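Local structure of maleylacetate reductase (Rhizobium, 3W5S) at residues A[33-38]-A[169-174]; A[83-88]-A[115-120]; A[285-290]-A[350-355]; A[258-263]-A[344-349]. The protein catalyses the NADH-dependent reduction of maleylacetate to 3-oxoadipate in the breakdown of gamma-resorcylate, working as a homodimer. All coordinates share one frame; numbering follows the deposited sequence.

Contact 1 of 4, residues A[33-38]-A[169-174]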
loop_
_atom_site.group_PDB
_atom_site.type_symbol
_atom_site.label_atom_id
_atom_site.label_comp_id
_atom_site.label_asym_id
_atom_site.label_seq_id
_atom_site.Cartn_x
_atom_site.Cartn_y
_atom_site.Cartn_z
ATOM N N ILE A 33 10.789 -2.191 -2.535
ATOM C CA ILE A 33 10.542 -3.585 -2.886
ATOM C C ILE A 33 10.852 -3.767 -4.360
ATOM O O ILE A 33 10.183 -3.177 -5.223
ATOM C CB ILE A 33 9.061 -3.967 -2.687
ATOM C CG1 ILE A 33 8.521 -3.612 -1.293
ATOM C CG2 ILE A 33 8.816 -5.442 -3.090
ATOM C CD1 ILE A 33 9.364 -4.010 -0.112
ATOM N N VAL A 34 11.869 -4.571 -4.648
ATOM C CA VAL A 34 12.270 -4.881 -6.017
ATOM C C VAL A 34 11.738 -6.255 -6.371
ATOM O O VAL A 34 11.971 -7.206 -5.630
ATOM C CB VAL A 34 13.790 -4.869 -6.132
ATOM C CG1 VAL A 34 14.241 -5.308 -7.534
ATOM C CG2 VAL A 34 14.329 -3.446 -5.836
ATOM N N PHE A 35 10.993 -6.380 -7.469
ATOM C CA PHE A 35 10.346 -7.656 -7.775
ATOM C C PHE A 35 10.587 -8.005 -9.225
ATOM O O PHE A 35 10.242 -7.232 -10.121
ATOM C CB PHE A 35 8.825 -7.597 -7.480
ATOM C CG PHE A 35 8.127 -8.939 -7.546
ATOM C CD1 PHE A 35 7.662 -9.543 -6.372
ATOM C CD2 PHE A 35 7.927 -9.592 -8.756
ATOM C CE1 PHE A 35 7.038 -10.807 -6.419
ATOM C CE2 PHE A 35 7.292 -10.830 -8.810
ATOM C CZ PHE A 35 6.858 -11.435 -7.628
ATOM N N GLY A 36 11.127 -9.193 -9.457
ATOM C CA GLY A 36 11.283 -9.671 -10.833
ATOM C C GLY A 36 12.193 -10.875 -10.908
ATOM O O GLY A 36 13.136 -10.983 -10.144
ATOM N N THR A 37 11.918 -11.783 -11.842
ATOM C CA THR A 37 12.812 -12.919 -12.036
ATOM C C THR A 37 14.165 -12.418 -12.503
ATOM O O THR A 37 14.249 -11.559 -13.391
ATOM C CB THR A 37 12.248 -13.924 -13.038
ATOM O OG1 THR A 37 11.869 -13.228 -14.224
ATOM C CG2 THR A 37 11.036 -14.583 -12.426
ATOM N N GLY A 38 15.211 -12.927 -11.861
ATOM C CA GLY A 38 16.576 -12.474 -12.061
ATOM C C GLY A 38 16.960 -11.192 -11.334
ATOM O O GLY A 38 18.095 -10.727 -11.484
ATOM N N VAL A 169 13.861 -4.976 -0.028
ATOM C CA VAL A 169 13.526 -6.391 -0.271
ATOM C C VAL A 169 13.690 -6.658 -1.751
ATOM O O VAL A 169 13.247 -5.860 -2.580
ATOM C CB VAL A 169 12.069 -6.698 0.152
ATOM C CG1 VAL A 169 11.738 -8.175 -0.082
ATOM C CG2 VAL A 169 11.812 -6.265 1.575
ATOM N N ILE A 170 14.315 -7.786 -2.070
ATOM C CA ILE A 170 14.522 -8.208 -3.473
ATOM C C ILE A 170 13.836 -9.549 -3.653
ATOM O O ILE A 170 14.286 -10.571 -3.094
ATOM C CB ILE A 170 16.016 -8.302 -3.854
ATOM C CG1 ILE A 170 16.724 -6.967 -3.622
ATOM C CG2 ILE A 170 16.166 -8.752 -5.321
ATOM C CD1 ILE A 170 18.260 -7.066 -3.637
ATOM N N TYR A 171 12.754 -9.549 -4.437
ATOM C CA TYR A 171 11.974 -10.769 -4.734
ATOM C C TYR A 171 12.376 -11.286 -6.103
ATOM O O TYR A 171 12.102 -10.643 -7.131
ATOM C CB TYR A 171 10.475 -10.454 -4.771
ATOM C CG TYR A 171 9.807 -10.271 -3.454
ATOM C CD1 TYR A 171 9.523 -11.374 -2.640
ATOM C CD2 TYR A 171 9.401 -9.010 -3.034
ATOM C CE1 TYR A 171 8.887 -11.215 -1.432
ATOM C CE2 TYR A 171 8.742 -8.838 -1.826
ATOM C CZ TYR A 171 8.481 -9.944 -1.041
ATOM O OH TYR A 171 7.838 -9.814 0.158
ATOM N N ASP A 172 12.995 -12.460 -6.105
ATOM C CA ASP A 172 13.443 -13.099 -7.334
ATOM C C ASP A 172 12.917 -14.526 -7.326
ATOM O O ASP A 172 13.460 -15.391 -6.635
ATOM C CB ASP A 172 14.983 -13.058 -7.386
ATOM C CG ASP A 172 15.537 -13.634 -8.665
ATOM O OD1 ASP A 172 14.777 -14.324 -9.389
ATOM O OD2 ASP A 172 16.744 -13.405 -8.951
ATOM N N ALA A 173 11.859 -14.788 -8.079
ATOM C CA ALA A 173 11.247 -16.110 -8.059
ATOM C C ALA A 173 12.202 -17.243 -8.442
ATOM O O ALA A 173 11.973 -18.378 -8.047
ATOM C CB ALA A 173 10.004 -16.142 -8.921
ATOM N N GLU A 174 13.246 -16.939 -9.215
ATOM C CA GLU A 174 14.211 -17.980 -9.571
ATOM C C GLU A 174 14.878 -18.584 -8.340
ATOM O O GLU A 174 15.293 -19.754 -8.344
ATOM C CB GLU A 174 15.260 -17.469 -10.583
ATOM C CG GLU A 174 14.635 -16.958 -11.896
ATOM C CD GLU A 174 15.656 -16.434 -12.902
ATOM O OE1 GLU A 174 16.849 -16.273 -12.549
ATOM O OE2 GLU A 174 15.248 -16.176 -14.065
#

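Contact 2 of 4, residues A[83-88]-A[115-120]. With GOL (glycerol), chain H.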
loop_
_atom_site.group_PDB
_atom_site.type_symbol
_atom_site.label_atom_id
_atom_site.label_comp_id
_atom_site.label_asym_id
_atom_site.label_seq_id
_atom_site.Cartn_x
_atom_site.Cartn_y
_atom_site.Cartn_z
ATOM N N SER A 83 26.088 -18.189 8.735
ATOM C CA SER A 83 25.165 -19.178 8.174
ATOM C C SER A 83 24.480 -20.033 9.250
ATOM O O SER A 83 23.999 -21.153 8.955
ATOM C CB SER A 83 25.887 -20.037 7.108
ATOM O OG SER A 83 27.049 -20.662 7.651
ATOM N N ASP A 84 24.349 -19.484 10.461
ATOM C CA ASP A 84 23.835 -20.238 11.600
ATOM C C ASP A 84 22.447 -19.760 12.133
ATOM O O ASP A 84 22.032 -20.063 13.268
ATOM C CB ASP A 84 24.932 -20.332 12.699
ATOM C CG ASP A 84 26.129 -21.224 12.276
ATOM O OD1 ASP A 84 25.904 -22.264 11.658
ATOM O OD2 ASP A 84 27.299 -20.865 12.556
ATOM N N ALA A 85 21.689 -19.062 11.285
ATOM C CA ALA A 85 20.322 -18.681 11.669
ATOM C C ALA A 85 19.502 -19.901 12.080
ATOM O O ALA A 85 19.616 -20.967 11.478
ATOM C CB ALA A 85 19.614 -17.934 10.549
ATOM N N ALA A 86 18.652 -19.710 13.088
ATOM C CA ALA A 86 17.893 -20.786 13.721
ATOM C C ALA A 86 16.412 -20.486 13.815
ATOM O O ALA A 86 16.002 -19.321 13.985
ATOM C CB ALA A 86 18.470 -21.078 15.113
ATOM N N MET A 87 15.600 -21.526 13.696
ATOM C CA MET A 87 14.161 -21.346 13.827
ATOM C C MET A 87 13.810 -20.726 15.178
ATOM O O MET A 87 14.408 -21.062 16.208
ATOM C CB MET A 87 13.436 -22.677 13.630
ATOM C CG MET A 87 11.973 -22.526 13.291
ATOM S SD MET A 87 11.251 -24.133 12.959
ATOM C CE MET A 87 11.954 -24.497 11.356
ATOM N N HIS A 88 12.841 -19.814 15.153
ATOM C CA HIS A 88 12.322 -19.155 16.356
ATOM C C HIS A 88 13.236 -18.066 16.939
ATOM O O HIS A 88 12.955 -17.527 18.006
ATOM C CB HIS A 88 11.852 -20.178 17.412
ATOM C CG HIS A 88 10.837 -21.142 16.886
ATOM N ND1 HIS A 88 9.642 -20.728 16.331
ATOM C CD2 HIS A 88 10.844 -22.495 16.812
ATOM C CE1 HIS A 88 8.962 -21.791 15.930
ATOM N NE2 HIS A 88 9.669 -22.876 16.206
ATOM N N GLY A 115 12.028 -17.277 6.644
ATOM C CA GLY A 115 11.644 -16.479 7.789
ATOM C C GLY A 115 12.645 -16.515 8.934
ATOM O O GLY A 115 12.807 -15.525 9.638
ATOM N N SER A 116 13.311 -17.643 9.136
ATOM C CA SER A 116 14.331 -17.670 10.169
ATOM C C SER A 116 15.493 -16.727 9.847
ATOM O O SER A 116 16.031 -16.055 10.735
ATOM C CB SER A 116 14.859 -19.079 10.359
ATOM O OG SER A 116 13.826 -19.974 10.727
ATOM N N THR A 117 15.900 -16.679 8.583
ATOM C CA THR A 117 16.984 -15.792 8.217
ATOM C C THR A 117 16.549 -14.328 8.305
ATOM O O THR A 117 17.273 -13.485 8.838
ATOM C CB THR A 117 17.474 -16.144 6.823
ATOM O OG1 THR A 117 17.810 -17.534 6.859
ATOM C CG2 THR A 117 18.707 -15.342 6.475
ATOM N N THR A 118 15.337 -14.028 7.833
ATOM C CA THR A 118 14.855 -12.658 7.959
ATOM C C THR A 118 14.797 -12.242 9.441
ATOM O O THR A 118 15.167 -11.114 9.810
ATOM C CB THR A 118 13.472 -12.475 7.328
ATOM O OG1 THR A 118 13.514 -12.882 5.956
ATOM C CG2 THR A 118 13.060 -11.012 7.385
ATOM N N GLY A 119 14.291 -13.159 10.272
ATOM C CA GLY A 119 14.209 -12.920 11.717
ATOM C C GLY A 119 15.553 -12.597 12.358
ATOM O O GLY A 119 15.653 -11.671 13.170
ATOM N N LEU A 120 16.592 -13.344 11.978
ATOM C CA LEU A 120 17.925 -13.038 12.476
ATOM C C LEU A 120 18.382 -11.637 12.084
ATOM O O LEU A 120 18.915 -10.897 12.918
ATOM C CB LEU A 120 18.939 -14.108 12.024
ATOM C CG LEU A 120 20.366 -13.804 12.519
ATOM C CD1 LEU A 120 20.443 -13.795 14.050
ATOM C CD2 LEU A 120 21.366 -14.832 11.934
HETATM C C1 GOL H . 8.859 -16.841 12.639
HETATM O O1 GOL H . 7.893 -16.588 13.664
HETATM C C2 GOL H . 9.827 -17.916 13.090
HETATM O O2 GOL H . 10.357 -17.548 14.352
HETATM C C3 GOL H . 11.004 -18.022 12.138
HETATM O O3 GOL H . 11.742 -19.150 12.549
HETATM O O HOH W 1 16.153 -16.699 13.251
#

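Contact 3 of 4, residues A[285-290]-A[350-355]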
loop_
_atom_site.group_PDB
_atom_site.type_symbol
_atom_site.label_atom_id
_atom_site.label_comp_id
_atom_site.label_asym_id
_atom_site.label_seq_id
_atom_site.Cartn_x
_atom_site.Cartn_y
_atom_site.Cartn_z
ATOM N N ILE A 285 -9.211 -20.221 12.013
ATOM C CA ILE A 285 -10.176 -19.548 11.136
ATOM C C ILE A 285 -11.610 -20.015 11.380
ATOM O O ILE A 285 -12.507 -19.177 11.483
ATOM C CB ILE A 285 -9.773 -19.686 9.653
ATOM C CG1 ILE A 285 -8.415 -19.013 9.410
ATOM C CG2 ILE A 285 -10.845 -19.089 8.727
ATOM C CD1 ILE A 285 -8.341 -17.523 9.754
ATOM N N ALA A 286 -11.844 -21.323 11.549
ATOM C CA ALA A 286 -13.188 -21.795 11.863
ATOM C C ALA A 286 -13.727 -21.167 13.148
ATOM O O ALA A 286 -14.909 -20.835 13.230
ATOM C CB ALA A 286 -13.198 -23.323 11.997
ATOM N N TYR A 287 -12.858 -21.015 14.144
ATOM C CA TYR A 287 -13.272 -20.412 15.414
ATOM C C TYR A 287 -13.722 -18.963 15.231
ATOM O O TYR A 287 -14.794 -18.563 15.698
ATOM C CB TYR A 287 -12.111 -20.525 16.407
ATOM C CG TYR A 287 -12.386 -19.957 17.786
ATOM C CD1 TYR A 287 -13.050 -20.700 18.753
ATOM C CD2 TYR A 287 -11.955 -18.663 18.121
ATOM C CE1 TYR A 287 -13.288 -20.172 20.010
ATOM C CE2 TYR A 287 -12.179 -18.149 19.386
ATOM C CZ TYR A 287 -12.840 -18.897 20.315
ATOM O OH TYR A 287 -13.082 -18.396 21.580
ATOM N N VAL A 288 -12.904 -18.182 14.542
ATOM C CA VAL A 288 -13.236 -16.776 14.339
ATOM C C VAL A 288 -14.443 -16.628 13.403
ATOM O O VAL A 288 -15.262 -15.708 13.552
ATOM C CB VAL A 288 -11.995 -16.030 13.811
ATOM C CG1 VAL A 288 -12.320 -14.592 13.474
ATOM C CG2 VAL A 288 -10.893 -16.059 14.894
ATOM N N GLU A 289 -14.540 -17.524 12.424
ATOM C CA GLU A 289 -15.614 -17.449 11.420
ATOM C C GLU A 289 -17.007 -17.577 12.027
ATOM O O GLU A 289 -17.975 -17.080 11.461
ATOM C CB GLU A 289 -15.383 -18.525 10.338
ATOM C CG GLU A 289 -16.301 -18.432 9.141
ATOM C CD GLU A 289 -15.922 -19.417 8.046
ATOM O OE1 GLU A 289 -15.310 -20.467 8.379
ATOM O OE2 GLU A 289 -16.236 -19.110 6.860
ATOM N N GLN A 290 -17.109 -18.214 13.187
ATOM C CA GLN A 290 -18.384 -18.317 13.887
ATOM C C GLN A 290 -18.908 -16.947 14.263
ATOM O O GLN A 290 -20.120 -16.730 14.269
ATOM C CB GLN A 290 -18.207 -19.153 15.150
ATOM C CG GLN A 290 -18.008 -20.607 14.841
ATOM C CD GLN A 290 -19.331 -21.300 14.526
ATOM O OE1 GLN A 290 -19.527 -21.842 13.435
ATOM N NE2 GLN A 290 -20.252 -21.274 15.483
ATOM N N ARG A 350 -13.475 -12.458 18.672
ATOM C CA ARG A 350 -14.143 -13.375 19.591
ATOM C C ARG A 350 -13.296 -13.438 20.879
ATOM O O ARG A 350 -12.053 -13.423 20.787
ATOM C CB ARG A 350 -14.220 -14.749 18.897
ATOM C CG ARG A 350 -15.167 -15.718 19.516
ATOM C CD ARG A 350 -15.524 -16.853 18.593
ATOM N NE ARG A 350 -16.181 -17.848 19.405
ATOM C CZ ARG A 350 -16.410 -19.111 19.079
ATOM N NH1 ARG A 350 -16.060 -19.594 17.904
ATOM N NH2 ARG A 350 -17.026 -19.900 19.955
ATOM N N PRO A 351 -13.931 -13.517 22.068
ATOM C CA PRO A 351 -13.180 -13.744 23.307
ATOM C C PRO A 351 -12.387 -15.027 23.160
ATOM O O PRO A 351 -12.887 -15.986 22.567
ATOM C CB PRO A 351 -14.276 -13.946 24.363
ATOM C CG PRO A 351 -15.424 -13.157 23.858
ATOM C CD PRO A 351 -15.370 -13.342 22.341
ATOM N N VAL A 352 -11.167 -15.032 23.681
ATOM C CA VAL A 352 -10.281 -16.186 23.567
ATOM C C VAL A 352 -9.707 -16.542 24.943
ATOM O O VAL A 352 -8.501 -16.389 25.196
ATOM C CB VAL A 352 -9.171 -15.971 22.469
ATOM C CG1 VAL A 352 -9.768 -16.070 21.069
ATOM C CG2 VAL A 352 -8.461 -14.632 22.619
ATOM N N GLU A 353 -10.573 -17.033 25.821
ATOM C CA GLU A 353 -10.139 -17.433 27.163
ATOM C C GLU A 353 -9.593 -18.859 27.151
ATOM O O GLU A 353 -9.725 -19.570 26.146
ATOM C CB GLU A 353 -11.251 -17.233 28.209
ATOM C CG GLU A 353 -11.589 -15.757 28.474
ATOM N N LYS A 354 -8.984 -19.274 28.263
ATOM C CA LYS A 354 -8.216 -20.514 28.315
ATOM C C LYS A 354 -9.021 -21.756 27.924
ATOM O O LYS A 354 -8.510 -22.620 27.204
ATOM C CB LYS A 354 -7.611 -20.701 29.712
ATOM C CG LYS A 354 -6.647 -21.862 29.798
ATOM C CD LYS A 354 -6.193 -22.131 31.220
ATOM C CE LYS A 354 -5.480 -23.480 31.304
ATOM N NZ LYS A 354 -4.815 -23.701 32.625
ATOM N N THR A 355 -10.258 -21.845 28.406
ATOM C CA THR A 355 -11.134 -22.979 28.091
ATOM C C THR A 355 -11.338 -23.145 26.582
ATOM O O THR A 355 -11.161 -24.240 26.033
ATOM C CB THR A 355 -12.477 -22.883 28.859
ATOM O OG1 THR A 355 -12.222 -23.026 30.268
ATOM C CG2 THR A 355 -13.422 -23.985 28.409
#

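Contact 4 of 4, residues A[258-263]-A[344-349]. With SO4 (sulfate ion), chain C.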
loop_
_atom_site.group_PDB
_atom_site.type_symbol
_atom_site.label_atom_id
_atom_site.label_comp_id
_atom_site.label_asym_id
_atom_site.label_seq_id
_atom_site.Cartn_x
_atom_site.Cartn_y
_atom_site.Cartn_z
ATOM N N HIS A 258 -4.736 -16.742 15.639
ATOM C CA HIS A 258 -3.970 -17.759 14.958
ATOM C C HIS A 258 -2.458 -17.550 15.135
ATOM O O HIS A 258 -1.732 -18.483 15.516
ATOM C CB HIS A 258 -4.297 -17.791 13.473
ATOM C CG HIS A 258 -3.385 -18.678 12.706
ATOM N ND1 HIS A 258 -3.559 -20.047 12.637
ATOM C CD2 HIS A 258 -2.223 -18.413 12.056
ATOM C CE1 HIS A 258 -2.593 -20.575 11.908
ATOM N NE2 HIS A 258 -1.753 -19.609 11.567
ATOM N N HIS A 259 -1.990 -16.334 14.875
ATOM C CA HIS A 259 -0.575 -16.063 15.049
ATOM C C HIS A 259 -0.142 -16.232 16.501
ATOM O O HIS A 259 0.954 -16.744 16.748
ATOM C CB HIS A 259 -0.165 -14.701 14.459
ATOM C CG HIS A 259 -0.223 -14.655 12.958
ATOM N ND1 HIS A 259 -1.415 -14.566 12.264
ATOM C CD2 HIS A 259 0.753 -14.647 12.017
ATOM C CE1 HIS A 259 -1.172 -14.545 10.962
ATOM N NE2 HIS A 259 0.132 -14.572 10.789
ATOM N N LYS A 260 -0.998 -15.858 17.457
ATOM C CA LYS A 260 -0.671 -16.028 18.873
ATOM C C LYS A 260 -0.437 -17.499 19.188
ATOM O O LYS A 260 0.540 -17.830 19.861
ATOM C CB LYS A 260 -1.781 -15.467 19.775
ATOM C CG LYS A 260 -1.465 -15.606 21.285
ATOM C CD LYS A 260 -0.248 -14.803 21.695
ATOM C CE LYS A 260 0.170 -15.149 23.110
ATOM N NZ LYS A 260 1.339 -14.284 23.514
ATOM N N LEU A 261 -1.343 -18.357 18.728
ATOM C CA LEU A 261 -1.192 -19.788 19.025
ATOM C C LEU A 261 0.061 -20.341 18.348
ATOM O O LEU A 261 0.803 -21.149 18.947
ATOM C CB LEU A 261 -2.414 -20.588 18.590
ATOM C CG LEU A 261 -3.688 -20.226 19.334
ATOM C CD1 LEU A 261 -4.797 -21.234 18.991
ATOM C CD2 LEU A 261 -3.487 -20.171 20.839
ATOM N N CYS A 262 0.331 -19.911 17.116
ATOM C CA CYS A 262 1.545 -20.374 16.432
ATOM C C CYS A 262 2.792 -19.957 17.205
ATOM O O CYS A 262 3.736 -20.742 17.363
ATOM C CB CYS A 262 1.634 -19.838 15.002
ATOM S SG CYS A 262 0.431 -20.568 13.884
ATOM N N HIS A 263 2.829 -18.718 17.666
ATOM C CA HIS A 263 3.991 -18.264 18.418
ATOM C C HIS A 263 4.150 -18.966 19.753
ATOM O O HIS A 263 5.276 -19.256 20.179
ATOM C CB HIS A 263 3.944 -16.750 18.598
ATOM C CG HIS A 263 3.953 -16.032 17.295
ATOM N ND1 HIS A 263 3.513 -14.739 17.143
ATOM C CD2 HIS A 263 4.254 -16.484 16.052
ATOM C CE1 HIS A 263 3.602 -14.400 15.866
ATOM N NE2 HIS A 263 4.035 -15.445 15.182
ATOM N N ASN A 344 -0.128 -12.114 27.326
ATOM C CA ASN A 344 0.144 -11.175 26.234
ATOM C C ASN A 344 -0.608 -11.578 24.954
ATOM O O ASN A 344 0.009 -11.802 23.906
ATOM C CB ASN A 344 1.660 -11.091 25.974
ATOM C CG ASN A 344 2.430 -10.571 27.170
ATOM O OD1 ASN A 344 2.270 -9.414 27.573
ATOM N ND2 ASN A 344 3.273 -11.420 27.742
ATOM N N PRO A 345 -1.946 -11.706 25.041
ATOM C CA PRO A 345 -2.719 -12.170 23.887
ATOM C C PRO A 345 -2.731 -11.172 22.740
ATOM O O PRO A 345 -2.513 -9.969 22.944
ATOM C CB PRO A 345 -4.138 -12.309 24.456
ATOM C CG PRO A 345 -4.181 -11.348 25.578
ATOM C CD PRO A 345 -2.820 -11.481 26.211
ATOM N N TYR A 346 -2.987 -11.664 21.533
ATOM C CA TYR A 346 -3.267 -10.745 20.432
ATOM C C TYR A 346 -4.772 -10.516 20.348
ATOM O O TYR A 346 -5.562 -11.420 20.670
ATOM C CB TYR A 346 -2.724 -11.254 19.084
ATOM C CG TYR A 346 -1.265 -11.675 19.067
ATOM C CD1 TYR A 346 -0.357 -11.228 20.032
ATOM C CD2 TYR A 346 -0.787 -12.499 18.050
ATOM C CE1 TYR A 346 0.980 -11.644 20.004
ATOM C CE2 TYR A 346 0.549 -12.907 18.009
ATOM C CZ TYR A 346 1.417 -12.484 18.989
ATOM O OH TYR A 346 2.736 -12.878 18.994
ATOM N N TRP A 347 -5.175 -9.313 19.928
ATOM C CA TRP A 347 -6.599 -8.994 19.804
ATOM C C TRP A 347 -7.333 -9.951 18.874
ATOM O O TRP A 347 -6.816 -10.322 17.825
ATOM C CB TRP A 347 -6.781 -7.558 19.302
ATOM C CG TRP A 347 -8.190 -7.042 19.349
ATOM C CD1 TRP A 347 -8.768 -6.347 20.369
ATOM C CD2 TRP A 347 -9.194 -7.164 18.325
ATOM N NE1 TRP A 347 -10.068 -6.026 20.050
ATOM C CE2 TRP A 347 -10.357 -6.518 18.803
ATOM C CE3 TRP A 347 -9.228 -7.769 17.061
ATOM C CZ2 TRP A 347 -11.550 -6.448 18.050
ATOM C CZ3 TRP A 347 -10.421 -7.687 16.296
ATOM C CH2 TRP A 347 -11.552 -7.033 16.800
ATOM N N CYS A 348 -8.561 -10.296 19.248
ATOM C CA CYS A 348 -9.435 -11.196 18.472
ATOM C C CYS A 348 -10.896 -10.700 18.528
ATOM O O CYS A 348 -11.338 -10.234 19.576
ATOM C CB CYS A 348 -9.355 -12.594 19.082
ATOM S SG CYS A 348 -10.136 -13.893 18.065
ATOM N N PRO A 349 -11.665 -10.814 17.421
ATOM C CA PRO A 349 -13.074 -10.385 17.450
ATOM C C PRO A 349 -13.970 -11.274 18.314
ATOM O O PRO A 349 -15.069 -10.863 18.659
ATOM C CB PRO A 349 -13.507 -10.412 15.961
ATOM C CG PRO A 349 -12.492 -11.198 15.267
ATOM C CD PRO A 349 -11.208 -11.143 16.057
HETATM S S SO4 C . 4.920 -15.632 11.531
HETATM O O1 SO4 C . 4.280 -14.335 11.216
HETATM O O2 SO4 C . 4.161 -16.315 12.558
HETATM O O3 SO4 C . 4.971 -16.461 10.340
HETATM O O4 SO4 C . 6.231 -15.363 12.101
HETATM O O HOH W 2 3.232 -13.948 21.553
#

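Contact 1 of 4, residues A[33-38]-A[169-174]
Val34 sits between two bonds of a parallel ladder: its N donates to Val169 O at 2.8 Å, and its O accepts from Tyr171 N. Gly36 N to Tyr171 O continues the series. Beta-branched Ile33, Val34, Val169 and Ile170 suit extended backbone. On the face of Ile33 and Phe35, the Tyr171 ring receives Ile33 CG2 at its edge, 3.6 Å from CD2, because that methyl stands opposite the backbone N. Phe35 lays CD1 3.4 Å from Tyr171 CB, the rings inclined at 40°. Asp172 OD1 takes Gly38 N (2.9 Å) and Glu174 N from opposite faces of its carboxylate, the second bond closing an Asx turn. Gly38 has a positive phi (80°), which glycine adopts more readily than other residues; Ser40 OG holds Asp172 OD2. Helix 233-253 packs on the Tyr171 face through Trp244 and Leu240, while Glu143 binds the tyrosine hydroxyl. In the NADH-binding domain, strand 31-35 is outermost in the chain's parallel sheet, with 168-171 next to it, and residues 33-35 pair antiparallel with a strand of the second subunit, whose Phe24 meets Phe35. One carboxylate oxygen thus ties the loop after strand 31-35 to the Asx turn, while mostly apolar contacts join sheet and helix.

Contact 2 of 4, residues A[83-88]-A[115-120]
Ser116, in the first turn of helix 115-128, reaches Ala86 and Met87 of the loop 83-88, and its short side chain can be followed in two steps. Ser116 CB lies 3.8 Å from Ala86 O. OG, turned to the side opposite its own carbonyl carbon (chi1 -59°), comes 3.4 Å from Met87 CA and shares a hydrogen bond of 2.9 Å with O3 of a glycerol, probably left from crystallisation; either hydroxyl could be the donor. The same O3 accepts from His88 N in an almost straight bond (177°), so the glycerol oxygen links helix start and loop, while Met87 CG rests 3.5 Å from it. Serine suits the place: its short side chain lets the loop backbone come close, and its hydroxyl can bond a polar group there. Loop 83-88 follows strand 78-82 and helix 115-128 follows strand 108-113, so the contact lies at the C-terminal ends of parallel strands in the alpha/beta NADH-binding domain, where nucleotide sites of such folds commonly lie. A water bridges the backbones, donating to Ala86 O and, at 2.6 Å, to Ser116 O, a carbonyl that also accepts from Leu120 N within the helix. Further along, the contact becomes apolar: Ala85 CB points at the helix and meets Leu120 CD2 at 3.8 Å, with Thr117 OG1 also nearby. Alanine is small enough to let the loop pass close to the helix, and Leu120 continues onto Thr94 and Ala97 of helix 91-103. His88 is held by Lys156 at ND1 and by Leu271 O at NE2.

Contact 3 of 4, residues A[285-290]-A[350-355]
Tyr287 and Arg350 are joined first by stacking. The guanidinium lies flat on one face of the phenol ring, planes 7° apart, with Arg350 CZ 3.8 Å from the Tyr287 ring centroid in a cation-pi contact. The CD methylene of Arg350 lies over the same face and adds a CH-pi contact. Arginine suits the place: CG opposite the backbone N (chi1 -165°) and a chain extended from there to NE carry methylenes and a flat cation over the ring.

Two hydrogen bonds hold the stacked groups in place. Arg350 NH1 donates to Tyr287 O at 2.7 Å; the oxygen lies in the guanidinium plane, although the donor is tilted 22° from the carbonyl plane. Tyr287 OH donates to Pro351 O at 2.6 Å, approaching in the carbonyl plane. The tyrosine is gripped at its backbone and at its hydroxyl by consecutive residues of one segment. This joins the C-terminal part of helix 273-289 to the connection entering helix 354-366, two helices of the C-terminal all-helical domain characteristic of iron-containing alcohol dehydrogenases.

Apolar packing completes the contact. Val352 CG1 touches Tyr287 CE2 at 3.6 Å, and both side chains also reach Leu257 of helix 257-269. The ring packs on Ala356, Leu360 and Arg363 of helix 354-366. At the exposed margin, Gln290 CB lies 3.5 Å from Arg350 NH1, its chain bending away beyond CG.

Contact 4 of 4, residues A[258-263]-A[344-349]
The Tyr346 ring carries Lys260 on one face and His263 at its edge: Lys260 CD stands over the ring centre, 3.8 Å from the centroid, in a CH-pi contact, and His263 ND1 lies in the ring plane beside the hydroxyl. Helix 257-269 belongs to the helical C-terminal domain of the iron-containing alcohol dehydrogenase family, and the loop 344-349 packs against it through Tyr346. The imidazole of His263 has Tyr346 OH at one edge and a sulfate at another, with the carbonyl oxygen of His259 over a face.

His263 ND1 and Tyr346 OH share a hydrogen bond of 2.7 Å in which either may donate, while His263 NE2 donates to sulfate O2 at 2.8 Å. A histidine suits this place because its two ring nitrogens can bind different partners at once. Thr158 also bonds the tyrosine hydroxyl. The sulfate, probably from the crystallisation liquor, is bound by His273, His277 and Asn190 as well, consistent with a polar pocket here. His259 brings CD2 to 3.6 Å from sulfate O1, its nitrogens being held by Glu197 and His194.

Lys260 suits the ring because its methylenes cover an aromatic face while its charge reaches beyond. The bend at chi2 (64°) lays the chain across the ring; a water joins Lys260 NZ to Tyr346 OH, Ala343 O accepts from NZ, and Asn344 O receives it at 2.8 Å from above the carbonyl plane.

In the fold
Contacts 1 and 2 belong to the NADH-binding domain, contacts 3 and 4 to the helical domain. Contact 1, at the sheet margin that continues into the second subunit, encloses contact 2 along the chain, their centres about 20 Å apart. Contacts 3 and 4 alternate in sequence and touch, with centres about 10 Å apart: Val288 CG1 packs 3.8 Å from Pro349 CG. Contacts 2 and 4 come close, their nearest atoms about 6 Å apart. The glycerol bound by Ser116 also lies about 4 Å from the side chain of His263, whose NE2 holds the sulfate of contact 4, consistent with a pocket between the domains. Contacts 1 and 3 lie farthest apart, about 37 Å between centres.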